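Local coordinates for protein tyrosine aminotransferase (PDB 4IX8) that probably transfers the amino group of L-tyrosine to 2-oxoglutarate, using pyridoxal 5'-phosphate as cofactor, at residues A[74-79]-A[285-290]. Sequence-based numbering, arbitrary orientation.
Sequences IGDPTV and VCPGWR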
loop_
_atom_site.group_PDB
_atom_site.type_symbol
_atom_site.label_atom_id
_atom_site.label_comp_id
_atom_site.label_asym_id
_atom_site.label_seq_id
_atom_site.Cartn_x
_atom_site.Cartn_y
_atom_site.Cartn_z
ATOM N N ILE A 74 -18.114 11.440 -4.579
ATOM C CA ILE A 74 -16.682 11.170 -4.765
ATOM C C ILE A 74 -15.800 11.837 -3.703
ATOM O O ILE A 74 -15.934 13.017 -3.436
ATOM C CB ILE A 74 -16.245 11.610 -6.162
ATOM C CG1 ILE A 74 -16.714 13.065 -6.478
ATOM C CG2 ILE A 74 -16.766 10.569 -7.178
ATOM C CD1 ILE A 74 -16.799 13.383 -8.001
ATOM N N GLY A 75 -14.901 11.073 -3.089
ATOM C CA GLY A 75 -14.097 11.578 -1.979
ATOM C C GLY A 75 -12.683 11.936 -2.395
ATOM O O GLY A 75 -11.754 11.841 -1.596
ATOM N N ASP A 76 -12.524 12.286 -3.661
ATOM C CA ASP A 76 -11.222 12.587 -4.246
ATOM C C ASP A 76 -11.148 14.090 -4.651
ATOM O O ASP A 76 -11.868 14.539 -5.492
ATOM C CB ASP A 76 -10.986 11.655 -5.441
ATOM C CG ASP A 76 -9.629 11.836 -6.084
ATOM O OD1 ASP A 76 -8.979 12.882 -5.862
ATOM O OD2 ASP A 76 -9.223 10.930 -6.840
ATOM N N PRO A 77 -10.235 14.846 -4.031
ATOM C CA PRO A 77 -10.226 16.280 -4.302
ATOM C C PRO A 77 -9.693 16.640 -5.681
ATOM O O PRO A 77 -9.806 17.789 -6.066
ATOM C CB PRO A 77 -9.312 16.837 -3.204
ATOM C CG PRO A 77 -8.400 15.654 -2.815
ATOM C CD PRO A 77 -9.264 14.440 -2.981
ATOM N N THR A 78 -9.213 15.671 -6.444
ATOM C CA THR A 78 -8.603 15.972 -7.726
ATOM C C THR A 78 -9.629 15.958 -8.851
ATOM O O THR A 78 -9.282 16.280 -9.961
ATOM C CB THR A 78 -7.487 14.976 -8.118
ATOM O OG1 THR A 78 -8.057 13.679 -8.294
ATOM C CG2 THR A 78 -6.409 14.914 -7.058
ATOM N N VAL A 79 -10.888 15.620 -8.574
ATOM C CA VAL A 79 -11.832 15.304 -9.659
ATOM C C VAL A 79 -12.027 16.382 -10.746
ATOM O O VAL A 79 -12.060 16.055 -11.927
ATOM C CB VAL A 79 -13.197 14.974 -9.083
ATOM C CG1 VAL A 79 -14.235 14.818 -10.180
ATOM C CG2 VAL A 79 -13.071 13.681 -8.312
ATOM N N VAL A 285 -3.795 17.763 -2.368
ATOM C CA VAL A 285 -4.544 17.325 -3.529
ATOM C C VAL A 285 -3.751 16.300 -4.330
ATOM O O VAL A 285 -3.547 16.476 -5.523
ATOM C CB VAL A 285 -4.904 18.548 -4.446
ATOM C CG1 VAL A 285 -6.058 18.215 -5.400
ATOM C CG2 VAL A 285 -5.279 19.787 -3.600
ATOM N N CYS A 286 -3.254 15.249 -3.663
ATOM C CA CYS A 286 -2.457 14.235 -4.346
ATOM C C CYS A 286 -2.582 12.882 -3.653
ATOM O O CYS A 286 -1.577 12.241 -3.347
ATOM C CB CYS A 286 -0.991 14.680 -4.429
ATOM S SG CYS A 286 -0.252 14.989 -2.810
ATOM N N PRO A 287 -3.824 12.403 -3.468
ATOM C CA PRO A 287 -4.025 11.131 -2.779
ATOM C C PRO A 287 -3.372 9.962 -3.488
ATOM O O PRO A 287 -2.926 9.015 -2.815
ATOM C CB PRO A 287 -5.549 10.977 -2.756
ATOM C CG PRO A 287 -6.043 11.855 -3.910
ATOM C CD PRO A 287 -5.093 13.007 -3.910
ATOM N N GLY A 288 -3.280 10.045 -4.811
ATOM C CA GLY A 288 -2.770 8.943 -5.605
ATOM C C GLY A 288 -1.281 8.671 -5.448
ATOM O O GLY A 288 -0.797 7.604 -5.837
ATOM N N TRP A 289 -0.560 9.611 -4.850
ATOM C CA TRP A 289 0.868 9.457 -4.692
ATOM C C TRP A 289 1.179 8.408 -3.613
ATOM O O TRP A 289 2.283 7.905 -3.545
ATOM C CB TRP A 289 1.528 10.782 -4.353
ATOM C CG TRP A 289 1.453 11.827 -5.419
ATOM C CD1 TRP A 289 0.733 11.781 -6.562
ATOM C CD2 TRP A 289 2.086 13.108 -5.398
ATOM N NE1 TRP A 289 0.898 12.937 -7.273
ATOM C CE2 TRP A 289 1.717 13.775 -6.570
ATOM C CE3 TRP A 289 2.937 13.748 -4.499
ATOM C CZ2 TRP A 289 2.182 15.048 -6.889
ATOM C CZ3 TRP A 289 3.383 15.020 -4.806
ATOM C CH2 TRP A 289 3.010 15.653 -5.994
ATOM N N ARG A 290 0.187 8.089 -2.789
ATOM C CA ARG A 290 0.272 7.055 -1.778
ATOM C C ARG A 290 1.379 7.329 -0.776
ATOM O O ARG A 290 2.279 6.509 -0.587
ATOM C CB ARG A 290 0.493 5.678 -2.404
ATOM C CG ARG A 290 -0.558 5.267 -3.427
ATOM C CD ARG A 290 -1.977 5.594 -2.962
ATOM N NE ARG A 290 -2.311 5.031 -1.668
ATOM C CZ ARG A 290 -3.188 5.559 -0.811
ATOM N NH1 ARG A 290 -3.796 6.711 -1.069
ATOM N NH2 ARG A 290 -3.444 4.940 0.329
#
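Pro77 and Val285 bring the two loops closest, their CA atoms 5.8 Å apart, where the type I turn Asp76-Val79, after strand 70-71, packs against the chain entering the 3-10 segment 287-289, between strands 274-279 and 292-297 of the mixed sheet. Thr78 meets this chain with its methyl: CG2 lies 3.6 Å from Val285 O and 3.7 Å from Val285 CG1, the two side chains running past each other in opposite directions, and also touches Pro287 CD. Chi1 of 64° sets Thr78 OG1 between the backbone N and the carbonyl carbon, 2.7 Å from Asp76 OD1. The same oxygen accepts from Thr78 N at 2.9 Å, closing an Asx turn; both donors come from one face of the carboxylate, about 40° out of its plane. Asp76 crosses Pro287 at roughly a right angle, Asp76 OD1 resting 3.7 Å from Pro287 CG, while Pro77 CD lies 4.2 Å from Pro287 CG. Arg290 NH1 holds Pro287 O at 3.0 Å. The loops thus meet by van der Waals packing, partly against oxygens; outward hydrogen bonds run from Asp76 OD2 to Tyr105 N of the second subunit and from Arg290 NH2 to Ile317 O of that subunit and phosphate oxygen OP1 of pyridoxal-phosphate-modified Lys282.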